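Local coordinates for protein histidinol dehydrogenase (PDB 6AN0) that probably catalyses the two successive NAD-dependent oxidations, with zinc as cofactor, that convert L-histidinol to L-histidine in the final step of histidine biosynthesis, at residues M236-E242 and T372-Y378; S241-V245 and F323-P329; K402-N406 and R430-L434; P150-C156 and S386-I391. All coordinates share one frame; numbering follows the deposited sequence.

Contact 1: M236-E242 and T372-Y378; sequences MPAGPSE and TLPTNGY
Pro-237 lies over a face of the Tyr-378 ring, its CB 3.7 Å from the ring centroid and 17° off the ring normal, a CH-pi contact in which CG also reaches the CD1–CE1 side. A second apolar contact is made by Met-236: CG lies between the backbone N and the carbonyl carbon (chi1 67°) and the extended chi2 carries SD onto the peptide link between Leu-373 and Pro-374, 3.6 Å from Pro-374 N, while the bend at chi3 directs CE to Thr-372 O (3.6 Å). Thr-375 CG2 presses on the backbone of Gly-239, 3.3 Å from its C atom, where no side chain stands in the way.

Loop 236-241 leads into strand 242-247, with Ser-241, a predicted substrate residue, just before it, and Thr-375 to Tyr-378 form a type I' beta turn with Asn-376 and Gly-377 at its corners, closed by the bond from Tyr-378 N to Thr-375 O.

Polar bonds hold the turn as well. Thr-375 OG1 donates to Pro-240 O at 2.4 Å, so short that the exact geometry is doubtful. Asn-376 N gives its hydrogen to Glu-242 OE2 at 3.2 Å, from above the carboxylate, 47° out of its plane; OE1 is taken by Glu-330 N and by a salt bridge to Arg-26. One water links Ala-238 O, at 2.6 Å, to Asn-376 ND2.

Contact 2: S241-V245 and F323-P329; sequences SEVLV and FSNLYAP
With CG turned trans to the backbone N (chi1 -174°), Leu-244 reaches out from its strand, while Tyr-327, also trans, sends its ring forward, past the C-terminal end of the helix, toward Glu-242. The leucine and tyrosine side chains run alongside one another, pointing oppositely, and Leu-244 CD1 comes to 3.8 Å from Tyr-327 CD2. The same methyl approaches the edge of the Phe-323 ring, whereas the other branch, CD2, lies 3.7 Å from Ser-324 OG. Nearer the backbone, Leu-244 CB packs against Pro-329 CB at 3.8 Å, and that proline carbon sits in the plane of the Tyr-327 ring, at its edge. Glu-242 approaches from the strand side: its OE1 is 3.5 Å from Pro-329 CA, next to the predicted proton acceptor Glu-330, and the carboxylate is tilted 39° from the tyrosine ring. Tyr-327 OH itself bonds to Gln-271, and Arg-26 makes a cation-pi contact with the ring.

No hydrogen bond crosses between the segments, and the contact is wholly buried. Strand and helix run nearly antiparallel, at 166° and 10.2 Å apart. Helix 317-327 belongs to a beta-alpha-beta crossover of the parallel, Rossmann-like sheet, passing over strands 271-276 and 242-247, which lie between 310-313 and 331-335.

Contact 3: K402-N406 and R430-L434; sequences KGIQN and RLKSL
Ile-404 and Leu-434 pack where the two helices meet, with Ile-404 CG2 3.9 Å from Leu-434 CD1. Ile-404 buries the largest area of the contact. Its CG1 lies trans to the backbone N (chi1 -166°), which leaves CG2 to face the leucine; CG1 itself runs along Leu-431 CD2 and Arg-430 CB, both at 4.3 Å.

Leu-434 has a second neighbour in Gln-405. The glutamine chain, extended beyond CG, lies across the leucine, with CG 3.9 Å from CD1 and the amide nitrogen NE2 3.8 Å from Leu-434 CB, so the contact there is van der Waals rather than a bond.

The helices 401-417 and 421-435 follow one another with a short link between them and form a helix-loop-helix unit at the C-terminal end of the chain, here crossing at -121° with axes 9.9 Å apart. Glu-418, in the link, is predicted to bind substrate, and His-423 to bind substrate and zinc; in this family such a C-terminal arm reaches the active site of the partner subunit. Both Ile-404 and Leu-434 pack on Phe-357 of the second subunit.

Leu-431 goes deeper toward the backbone: its CD2 sits 3.5 Å from the carbonyl O of Ile-404 and also touches Gln-405 CA. Arg-430 sends its guanidinium elsewhere, to Asp-259 of the second subunit.

Contact 4: P150-C156 and S386-I391; sequences PAQLAGC and SLDSFI. With EDO (1,2-ethanediol), chain D.
Phe-390 lies flat against the first residues of segment 150-156, its ring roofed by their backbone: Ala-151 N stands 3.8 Å above the plane, over the ring centre, and Pro-150 C lies above it toward the rim. The two side chains there grip different parts of the ring, Pro-150 CG at CE2 (3.6 Å) and Ala-151 CB at CE1 (3.7 Å).

Leu-387 fills the next hollow. With CG trans to the backbone N (chi1 -170°) it points CD1 into the groove between Pro-150 O, Leu-153 CB and Ala-154 N, 3.6 Å from that carbonyl oxygen.

In the reverse sense, the methyl of Ala-154 is the bump: it sits among Leu-387 CD1, Phe-390 CB at 3.8 Å and Ile-391 CG2 at 3.7 Å. The helix ends at this point in a Schellman motif through Gly-155, which turns the chain so that Cys-156 SG comes back to Phe-390, 3.6 Å from its carbonyl O. The contact thus fits the C-terminal end of helix 142-154 against the 3-10 turn 387-389 that precedes strand 391-399. Phe-213 also stacks on the Phe-390 ring.

Away from the helix, Ser-389 OG accepts the N-H of Ser-386 and bonds at 2.8 Å to O1 of an ethanediol probably left from crystallisation. Asp-388 forms a salt bridge to Lys-393 of the second subunit.

Overall arrangement
Contacts 1 and 2 touch each other, and the side chain of Glu-242 takes part in both, meeting the turn in contact 1 and the helix end in contact 2. Contact 2 is buried and largely apolar in the layer beside the parallel sheet; contact 1, nearest the chain's centre, mixes hydrogen bonds, water and a CH-pi contact. Contact 4 is likewise buried and held by packing alone between its segments, about 28 Å from contact 2 between centres; contacts 1 and 2 are nested in the loop it closes. Contact 3 stands apart, its centre about 48 Å from the chain's centre, a lightly buried helix pair. Contacts 3 and 4 each send a charged side chain to the second subunit.

Contact 1: M236-E242 and T372-Y378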
loop_
_atom_site.group_PDB
_atom_site.type_symbol
_atom_site.label_atom_id
_atom_site.label_comp_id
_atom_site.label_asym_id
_atom_site.label_seq_id
_atom_site.Cartn_x
_atom_site.Cartn_y
_atom_site.Cartn_z
ATOM N N MET A 236 1.661 4.670 -5.658
ATOM C CA MET A 236 2.357 3.515 -6.210
ATOM C C MET A 236 3.601 4.003 -6.942
ATOM O O MET A 236 3.707 5.204 -7.216
ATOM C CB MET A 236 1.445 2.766 -7.172
ATOM C CG MET A 236 1.144 3.590 -8.392
ATOM S SD MET A 236 -0.063 2.759 -9.426
ATOM C CE MET A 236 -1.515 2.877 -8.400
ATOM N N PRO A 237 4.538 3.117 -7.297
ATOM C CA PRO A 237 5.668 3.531 -8.138
ATOM C C PRO A 237 5.221 3.855 -9.555
ATOM O O PRO A 237 4.151 3.449 -10.012
ATOM C CB PRO A 237 6.598 2.312 -8.126
ATOM C CG PRO A 237 6.093 1.424 -7.052
ATOM C CD PRO A 237 4.640 1.697 -6.918
ATOM N N ALA A 238 6.077 4.578 -10.270
ATOM C CA ALA A 238 5.710 5.123 -11.570
ATOM C C ALA A 238 6.499 4.469 -12.705
ATOM O O ALA A 238 7.485 3.750 -12.497
ATOM C CB ALA A 238 5.907 6.644 -11.589
ATOM N N GLY A 239 6.026 4.731 -13.926
ATOM C CA GLY A 239 6.696 4.342 -15.149
ATOM C C GLY A 239 5.825 4.656 -16.358
ATOM O O GLY A 239 4.693 5.136 -16.220
ATOM N N PRO A 240 6.326 4.386 -17.568
ATOM C CA PRO A 240 5.527 4.662 -18.772
ATOM C C PRO A 240 4.372 3.675 -18.923
ATOM O O PRO A 240 4.426 2.539 -18.450
ATOM C CB PRO A 240 6.534 4.505 -19.920
ATOM C CG PRO A 240 7.907 4.410 -19.262
ATOM C CD PRO A 240 7.663 3.862 -17.889
ATOM N N SER A 241 3.327 4.121 -19.612
ATOM C CA SER A 241 2.136 3.300 -19.764
ATOM C C SER A 241 2.338 2.239 -20.840
ATOM O O SER A 241 3.261 2.307 -21.658
ATOM C CB SER A 241 0.924 4.166 -20.087
ATOM O OG SER A 241 1.199 5.010 -21.184
ATOM N N GLU A 242 1.454 1.243 -20.830
ATOM C CA GLU A 242 1.659 0.059 -21.656
ATOM C C GLU A 242 0.336 -0.685 -21.828
ATOM O O GLU A 242 -0.577 -0.565 -21.004
ATOM C CB GLU A 242 2.716 -0.854 -21.020
ATOM C CG GLU A 242 2.265 -1.276 -19.638
ATOM C CD GLU A 242 3.327 -1.911 -18.774
ATOM O OE1 GLU A 242 2.941 -2.811 -17.995
ATOM O OE2 GLU A 242 4.516 -1.496 -18.831
ATOM N N THR A 372 -5.556 5.009 -13.002
ATOM C CA THR A 372 -4.268 5.212 -12.319
ATOM C C THR A 372 -3.781 3.838 -11.864
ATOM O O THR A 372 -4.195 3.326 -10.816
ATOM C CB THR A 372 -4.410 6.193 -11.161
ATOM O OG1 THR A 372 -5.005 7.400 -11.649
ATOM C CG2 THR A 372 -3.035 6.568 -10.612
ATOM N N LEU A 373 -2.899 3.239 -12.662
ATOM C CA LEU A 373 -2.624 1.809 -12.643
ATOM C C LEU A 373 -1.131 1.518 -12.600
ATOM O O LEU A 373 -0.325 2.302 -13.104
ATOM C CB LEU A 373 -3.217 1.140 -13.885
ATOM C CG LEU A 373 -4.735 1.161 -14.003
ATOM C CD1 LEU A 373 -5.144 0.885 -15.450
ATOM C CD2 LEU A 373 -5.309 0.095 -13.082
ATOM N N PRO A 374 -0.743 0.371 -12.034
ATOM C CA PRO A 374 0.685 0.024 -11.915
ATOM C C PRO A 374 1.261 -0.430 -13.249
ATOM O O PRO A 374 0.706 -1.300 -13.930
ATOM C CB PRO A 374 0.687 -1.126 -10.900
ATOM C CG PRO A 374 -0.651 -1.767 -11.093
ATOM C CD PRO A 374 -1.611 -0.619 -11.363
ATOM N N THR A 375 2.385 0.143 -13.600
ATOM C CA THR A 375 3.033 -0.080 -14.882
ATOM C C THR A 375 4.423 -0.687 -14.656
ATOM O O THR A 375 4.875 -0.857 -13.518
ATOM C CB THR A 375 3.098 1.246 -15.635
ATOM O OG1 THR A 375 3.239 0.997 -17.040
ATOM C CG2 THR A 375 4.268 2.033 -15.103
ATOM N N ASN A 376 5.098 -1.041 -15.754
ATOM C CA ASN A 376 6.491 -1.498 -15.720
ATOM C C ASN A 376 6.649 -2.767 -14.882
ATOM O O ASN A 376 7.716 -3.021 -14.311
ATOM C CB ASN A 376 7.419 -0.394 -15.203
ATOM C CG ASN A 376 8.872 -0.617 -15.585
ATOM O OD1 ASN A 376 9.178 -1.307 -16.557
ATOM N ND2 ASN A 376 9.777 -0.034 -14.808
ATOM N N GLY A 377 5.593 -3.577 -14.810
ATOM C CA GLY A 377 5.619 -4.803 -14.043
ATOM C C GLY A 377 5.174 -4.660 -12.607
ATOM O O GLY A 377 5.109 -5.669 -11.892
ATOM N N TYR A 378 4.848 -3.444 -12.155
ATOM C CA TYR A 378 4.335 -3.291 -10.801
ATOM C C TYR A 378 2.955 -3.900 -10.617
ATOM O O TYR A 378 2.467 -3.946 -9.483
ATOM C CB TYR A 378 4.332 -1.819 -10.402
ATOM C CG TYR A 378 5.734 -1.354 -10.050
ATOM C CD1 TYR A 378 6.381 -1.849 -8.920
ATOM C CD2 TYR A 378 6.419 -0.462 -10.856
ATOM C CE1 TYR A 378 7.658 -1.445 -8.588
ATOM C CE2 TYR A 378 7.720 -0.055 -10.535
ATOM C CZ TYR A 378 8.324 -0.554 -9.395
ATOM O OH TYR A 378 9.597 -0.161 -9.057
HETATM O O HOH W 1 9.402 2.126 -13.225
#

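Contact 2: S241-V245 and F323-P329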
loop_
_atom_site.group_PDB
_atom_site.type_symbol
_atom_site.label_atom_id
_atom_site.label_comp_id
_atom_site.label_asym_id
_atom_site.label_seq_id
_atom_site.Cartn_x
_atom_site.Cartn_y
_atom_site.Cartn_z
ATOM N N SER A 241 3.327 4.121 -19.612
ATOM C CA SER A 241 2.136 3.300 -19.764
ATOM C C SER A 241 2.338 2.239 -20.840
ATOM O O SER A 241 3.261 2.307 -21.658
ATOM C CB SER A 241 0.924 4.166 -20.087
ATOM O OG SER A 241 1.199 5.010 -21.184
ATOM N N GLU A 242 1.454 1.243 -20.830
ATOM C CA GLU A 242 1.659 0.059 -21.656
ATOM C C GLU A 242 0.336 -0.685 -21.828
ATOM O O GLU A 242 -0.577 -0.565 -21.004
ATOM C CB GLU A 242 2.716 -0.854 -21.020
ATOM C CG GLU A 242 2.265 -1.276 -19.638
ATOM C CD GLU A 242 3.327 -1.911 -18.774
ATOM O OE1 GLU A 242 2.941 -2.811 -17.995
ATOM O OE2 GLU A 242 4.516 -1.496 -18.831
ATOM N N VAL A 243 0.234 -1.445 -22.912
ATOM C CA VAL A 243 -0.893 -2.354 -23.105
ATOM C C VAL A 243 -0.370 -3.668 -23.670
ATOM O O VAL A 243 0.591 -3.703 -24.444
ATOM C CB VAL A 243 -1.999 -1.761 -24.028
ATOM C CG1 VAL A 243 -1.499 -1.598 -25.471
ATOM C CG2 VAL A 243 -3.262 -2.635 -24.009
ATOM N N LEU A 244 -1.022 -4.759 -23.283
ATOM C CA LEU A 244 -0.829 -6.049 -23.923
ATOM C C LEU A 244 -2.190 -6.520 -24.406
ATOM O O LEU A 244 -3.165 -6.476 -23.648
ATOM C CB LEU A 244 -0.194 -7.060 -22.961
ATOM C CG LEU A 244 0.213 -8.437 -23.502
ATOM C CD1 LEU A 244 1.396 -8.972 -22.705
ATOM C CD2 LEU A 244 -0.960 -9.441 -23.455
ATOM N N VAL A 245 -2.262 -6.914 -25.674
ATOM C CA VAL A 245 -3.484 -7.411 -26.298
ATOM C C VAL A 245 -3.282 -8.876 -26.648
ATOM O O VAL A 245 -2.237 -9.253 -27.189
ATOM C CB VAL A 245 -3.841 -6.604 -27.565
ATOM C CG1 VAL A 245 -5.147 -7.126 -28.197
ATOM C CG2 VAL A 245 -3.914 -5.117 -27.251
ATOM N N PHE A 323 2.343 -15.984 -21.081
ATOM C CA PHE A 323 3.231 -14.865 -21.397
ATOM C C PHE A 323 2.758 -13.589 -20.711
ATOM O O PHE A 323 3.557 -12.856 -20.110
ATOM C CB PHE A 323 3.317 -14.667 -22.911
ATOM C CG PHE A 323 4.329 -13.634 -23.338
ATOM C CD1 PHE A 323 5.545 -14.023 -23.885
ATOM C CD2 PHE A 323 4.065 -12.272 -23.202
ATOM C CE1 PHE A 323 6.480 -13.075 -24.281
ATOM C CE2 PHE A 323 4.989 -11.324 -23.589
ATOM C CZ PHE A 323 6.208 -11.728 -24.136
ATOM N N SER A 324 1.450 -13.303 -20.787
ATOM C CA SER A 324 0.934 -12.076 -20.186
ATOM C C SER A 324 1.176 -12.053 -18.681
ATOM O O SER A 324 1.498 -11.003 -18.108
ATOM C CB SER A 324 -0.565 -11.932 -20.486
ATOM O OG SER A 324 -1.073 -10.709 -19.966
ATOM N N ASN A 325 1.026 -13.206 -18.022
ATOM C CA ASN A 325 1.217 -13.266 -16.576
ATOM C C ASN A 325 2.675 -13.018 -16.195
ATOM O O ASN A 325 2.952 -12.433 -15.139
ATOM C CB ASN A 325 0.732 -14.618 -16.035
ATOM C CG ASN A 325 -0.799 -14.743 -16.016
ATOM O OD1 ASN A 325 -1.524 -13.744 -15.954
ATOM N ND2 ASN A 325 -1.291 -15.983 -16.036
ATOM N N LEU A 326 3.614 -13.427 -17.049
ATOM C CA LEU A 326 5.022 -13.105 -16.826
ATOM C C LEU A 326 5.307 -11.625 -17.081
ATOM O O LEU A 326 6.150 -11.026 -16.401
ATOM C CB LEU A 326 5.907 -13.975 -17.726
ATOM C CG LEU A 326 5.906 -15.484 -17.456
ATOM C CD1 LEU A 326 6.829 -16.216 -18.426
ATOM C CD2 LEU A 326 6.305 -15.770 -16.030
ATOM N N TYR A 327 4.628 -11.023 -18.067
ATOM C CA TYR A 327 4.859 -9.617 -18.407
ATOM C C TYR A 327 4.230 -8.672 -17.380
ATOM O O TYR A 327 4.805 -7.621 -17.056
ATOM C CB TYR A 327 4.303 -9.339 -19.806
ATOM C CG TYR A 327 4.466 -7.915 -20.305
ATOM C CD1 TYR A 327 5.659 -7.485 -20.881
ATOM C CD2 TYR A 327 3.419 -7.007 -20.217
ATOM C CE1 TYR A 327 5.798 -6.183 -21.343
ATOM C CE2 TYR A 327 3.544 -5.711 -20.676
ATOM C CZ TYR A 327 4.737 -5.304 -21.240
ATOM O OH TYR A 327 4.860 -4.019 -21.700
ATOM N N ALA A 328 3.036 -9.027 -16.870
ATOM C CA ALA A 328 2.269 -8.274 -15.872
ATOM C C ALA A 328 1.915 -6.888 -16.403
ATOM O O ALA A 328 2.434 -5.875 -15.908
ATOM C CB ALA A 328 3.042 -8.180 -14.553
ATOM N N PRO A 329 1.022 -6.805 -17.391
ATOM C CA PRO A 329 0.774 -5.533 -18.079
ATOM C C PRO A 329 -0.076 -4.563 -17.264
ATOM O O PRO A 329 -0.951 -4.950 -16.485
ATOM C CB PRO A 329 0.024 -5.963 -19.348
ATOM C CG PRO A 329 -0.733 -7.227 -18.906
ATOM C CD PRO A 329 0.232 -7.919 -17.953
#

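Contact 3: K402-N406 and R430-L434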
loop_
_atom_site.group_PDB
_atom_site.type_symbol
_atom_site.label_atom_id
_atom_site.label_comp_id
_atom_site.label_asym_id
_atom_site.label_seq_id
_atom_site.Cartn_x
_atom_site.Cartn_y
_atom_site.Cartn_z
ATOM N N LYS A 402 -15.810 -13.919 29.858
ATOM C CA LYS A 402 -15.722 -15.293 29.366
ATOM C C LYS A 402 -14.667 -15.404 28.272
ATOM O O LYS A 402 -13.919 -16.388 28.211
ATOM C CB LYS A 402 -17.086 -15.756 28.844
ATOM N N GLY A 403 -14.590 -14.392 27.404
ATOM C CA GLY A 403 -13.585 -14.394 26.352
ATOM C C GLY A 403 -12.166 -14.509 26.883
ATOM O O GLY A 403 -11.381 -15.332 26.409
ATOM N N ILE A 404 -11.816 -13.687 27.881
ATOM C CA ILE A 404 -10.444 -13.737 28.382
ATOM C C ILE A 404 -10.207 -15.018 29.178
ATOM O O ILE A 404 -9.099 -15.563 29.169
ATOM C CB ILE A 404 -10.103 -12.468 29.195
ATOM C CG1 ILE A 404 -8.590 -12.359 29.432
ATOM C CG2 ILE A 404 -10.847 -12.423 30.527
ATOM C CD1 ILE A 404 -7.768 -12.293 28.146
ATOM N N GLN A 405 -11.236 -15.546 29.850
ATOM C CA GLN A 405 -11.075 -16.854 30.480
ATOM C C GLN A 405 -10.824 -17.944 29.439
ATOM O O GLN A 405 -10.138 -18.929 29.724
ATOM C CB GLN A 405 -12.303 -17.188 31.329
ATOM C CG GLN A 405 -12.327 -16.475 32.672
ATOM C CD GLN A 405 -13.626 -16.673 33.426
ATOM O OE1 GLN A 405 -14.698 -16.796 32.826
ATOM N NE2 GLN A 405 -13.540 -16.707 34.754
ATOM N N ASN A 406 -11.333 -17.754 28.220
ATOM C CA ASN A 406 -11.203 -18.734 27.145
ATOM C C ASN A 406 -9.793 -18.729 26.548
ATOM O O ASN A 406 -9.099 -19.752 26.558
ATOM C CB ASN A 406 -12.268 -18.434 26.082
ATOM C CG ASN A 406 -12.161 -19.314 24.852
ATOM O OD1 ASN A 406 -11.572 -20.395 24.876
ATOM N ND2 ASN A 406 -12.743 -18.843 23.756
ATOM N N ARG A 430 -6.414 -10.085 34.892
ATOM C CA ARG A 430 -7.831 -10.248 34.565
ATOM C C ARG A 430 -8.369 -11.577 35.090
ATOM O O ARG A 430 -9.440 -11.624 35.706
ATOM C CB ARG A 430 -8.058 -10.143 33.054
ATOM C CG ARG A 430 -8.392 -8.746 32.540
ATOM C CD ARG A 430 -7.157 -8.070 31.991
ATOM N NE ARG A 430 -7.431 -6.821 31.274
ATOM C CZ ARG A 430 -6.478 -5.972 30.899
ATOM N NH1 ARG A 430 -5.210 -6.258 31.172
ATOM N NH2 ARG A 430 -6.774 -4.847 30.248
ATOM N N LEU A 431 -7.642 -12.671 34.852
ATOM C CA LEU A 431 -8.123 -13.978 35.289
ATOM C C LEU A 431 -8.266 -14.039 36.803
ATOM O O LEU A 431 -9.265 -14.555 37.316
ATOM C CB LEU A 431 -7.184 -15.078 34.805
ATOM C CG LEU A 431 -6.929 -15.143 33.304
ATOM C CD1 LEU A 431 -5.923 -16.244 32.988
ATOM C CD2 LEU A 431 -8.233 -15.328 32.514
ATOM N N LYS A 432 -7.278 -13.523 37.539
ATOM C CA LYS A 432 -7.369 -13.568 38.995
ATOM C C LYS A 432 -8.528 -12.719 39.504
ATOM O O LYS A 432 -9.153 -13.065 40.512
ATOM C CB LYS A 432 -6.052 -13.112 39.628
ATOM C CG LYS A 432 -4.851 -13.996 39.301
ATOM C CD LYS A 432 -3.671 -13.696 40.228
ATOM C CE LYS A 432 -2.332 -13.665 39.483
ATOM N NZ LYS A 432 -1.925 -12.290 39.035
ATOM N N SER A 433 -8.838 -11.621 38.808
ATOM C CA SER A 433 -9.936 -10.747 39.209
ATOM C C SER A 433 -11.280 -11.458 39.099
ATOM O O SER A 433 -12.128 -11.333 39.989
ATOM C CB SER A 433 -9.924 -9.488 38.345
ATOM O OG SER A 433 -10.990 -8.623 38.672
ATOM N N LEU A 434 -11.489 -12.203 38.011
ATOM C CA LEU A 434 -12.723 -12.969 37.846
ATOM C C LEU A 434 -12.747 -14.187 38.760
ATOM O O LEU A 434 -13.811 -14.569 39.262
ATOM C CB LEU A 434 -12.874 -13.396 36.387
ATOM C CG LEU A 434 -12.849 -12.259 35.366
ATOM C CD1 LEU A 434 -12.585 -12.776 33.949
ATOM C CD2 LEU A 434 -14.158 -11.483 35.428
#

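Contact 4: P150-C156 and S386-I391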
loop_
_atom_site.group_PDB
_atom_site.type_symbol
_atom_site.label_atom_id
_atom_site.label_comp_id
_atom_site.label_asym_id
_atom_site.label_seq_id
_atom_site.Cartn_x
_atom_site.Cartn_y
_atom_site.Cartn_z
ATOM N N PRO A 150 -12.752 9.135 -5.667
ATOM C CA PRO A 150 -12.668 8.201 -4.534
ATOM C C PRO A 150 -12.202 8.872 -3.250
ATOM O O PRO A 150 -12.607 8.443 -2.160
ATOM C CB PRO A 150 -11.679 7.124 -5.018
ATOM C CG PRO A 150 -11.018 7.679 -6.229
ATOM C CD PRO A 150 -11.970 8.652 -6.828
ATOM N N ALA A 151 -11.366 9.915 -3.342
ATOM C CA ALA A 151 -11.029 10.685 -2.148
ATOM C C ALA A 151 -12.280 11.252 -1.490
ATOM O O ALA A 151 -12.421 11.209 -0.262
ATOM C CB ALA A 151 -10.058 11.821 -2.503
ATOM N N GLN A 152 -13.187 11.817 -2.288
ATOM C CA GLN A 152 -14.413 12.368 -1.722
ATOM C C GLN A 152 -15.279 11.269 -1.128
ATOM O O GLN A 152 -15.804 11.421 -0.020
ATOM C CB GLN A 152 -15.181 13.161 -2.788
ATOM C CG GLN A 152 -14.488 14.453 -3.218
ATOM C CD GLN A 152 -14.556 15.564 -2.162
ATOM O OE1 GLN A 152 -14.566 15.303 -0.952
ATOM N NE2 GLN A 152 -14.612 16.812 -2.625
ATOM N N LEU A 153 -15.401 10.140 -1.829
ATOM C CA LEU A 153 -16.237 9.046 -1.349
ATOM C C LEU A 153 -15.725 8.467 -0.042
ATOM O O LEU A 153 -16.525 8.038 0.802
ATOM C CB LEU A 153 -16.315 7.943 -2.402
ATOM C CG LEU A 153 -17.236 8.199 -3.595
ATOM C CD1 LEU A 153 -16.951 7.144 -4.657
ATOM C CD2 LEU A 153 -18.698 8.141 -3.157
ATOM N N ALA A 154 -14.401 8.430 0.131
ATOM C CA ALA A 154 -13.796 7.936 1.362
ATOM C C ALA A 154 -14.040 8.856 2.554
ATOM O O ALA A 154 -13.886 8.414 3.700
ATOM C CB ALA A 154 -12.285 7.758 1.163
ATOM N N GLY A 155 -14.404 10.113 2.317
ATOM C CA GLY A 155 -14.565 11.066 3.402
ATOM C C GLY A 155 -13.317 11.855 3.733
ATOM O O GLY A 155 -13.228 12.416 4.832
ATOM N N CYS A 156 -12.348 11.909 2.822
ATOM C CA CYS A 156 -11.130 12.684 3.051
ATOM C C CYS A 156 -11.469 14.173 3.153
ATOM O O CYS A 156 -12.080 14.737 2.242
ATOM C CB CYS A 156 -10.135 12.434 1.915
ATOM S SG CYS A 156 -9.700 10.669 1.682
ATOM N N SER A 386 -7.884 2.754 -5.935
ATOM C CA SER A 386 -9.300 2.449 -5.696
ATOM C C SER A 386 -9.727 3.140 -4.408
ATOM O O SER A 386 -8.965 3.903 -3.808
ATOM C CB SER A 386 -9.538 0.933 -5.624
ATOM O OG SER A 386 -9.015 0.395 -4.407
ATOM N N LEU A 387 -10.963 2.879 -3.975
ATOM C CA LEU A 387 -11.391 3.423 -2.692
ATOM C C LEU A 387 -10.426 3.019 -1.575
ATOM O O LEU A 387 -10.149 3.817 -0.668
ATOM C CB LEU A 387 -12.812 2.949 -2.374
ATOM C CG LEU A 387 -13.435 3.641 -1.173
ATOM C CD1 LEU A 387 -13.694 5.092 -1.487
ATOM C CD2 LEU A 387 -14.728 2.913 -0.845
ATOM N N ASP A 388 -9.899 1.781 -1.639
ATOM C CA ASP A 388 -8.938 1.277 -0.654
ATOM C C ASP A 388 -7.720 2.183 -0.495
ATOM O O ASP A 388 -7.068 2.168 0.558
ATOM C CB ASP A 388 -8.406 -0.103 -1.055
ATOM C CG ASP A 388 -9.495 -1.133 -1.294
ATOM O OD1 ASP A 388 -10.685 -0.774 -1.388
ATOM O OD2 ASP A 388 -9.132 -2.321 -1.409
ATOM N N SER A 389 -7.347 2.909 -1.553
ATOM C CA SER A 389 -6.142 3.728 -1.519
ATOM C C SER A 389 -6.285 4.938 -0.609
ATOM O O SER A 389 -5.275 5.560 -0.268
ATOM C CB SER A 389 -5.775 4.212 -2.935
ATOM O OG SER A 389 -5.808 3.151 -3.866
ATOM N N PHE A 390 -7.509 5.296 -0.229
ATOM C CA PHE A 390 -7.767 6.558 0.450
ATOM C C PHE A 390 -8.175 6.377 1.904
ATOM O O PHE A 390 -8.541 7.358 2.565
ATOM C CB PHE A 390 -8.843 7.337 -0.316
ATOM C CG PHE A 390 -8.397 7.779 -1.690
ATOM C CD1 PHE A 390 -7.760 9.008 -1.864
ATOM C CD2 PHE A 390 -8.582 6.952 -2.791
ATOM C CE1 PHE A 390 -7.341 9.420 -3.120
ATOM C CE2 PHE A 390 -8.164 7.349 -4.053
ATOM C CZ PHE A 390 -7.537 8.593 -4.214
ATOM N N ILE A 391 -8.118 5.148 2.421
ATOM C CA ILE A 391 -8.604 4.833 3.755
ATOM C C ILE A 391 -7.543 4.053 4.516
ATOM O O ILE A 391 -6.596 3.515 3.940
ATOM C CB ILE A 391 -9.915 4.017 3.702
ATOM C CG1 ILE A 391 -9.678 2.711 2.932
ATOM C CG2 ILE A 391 -11.004 4.832 3.039
ATOM C CD1 ILE A 391 -10.840 1.706 3.029
HETATM C C1 EDO D . -2.842 1.617 -4.885
HETATM O O1 EDO D . -3.736 1.247 -3.827
HETATM C C2 EDO D . -2.592 3.107 -4.688
HETATM O O2 EDO D . -2.238 3.275 -3.324
#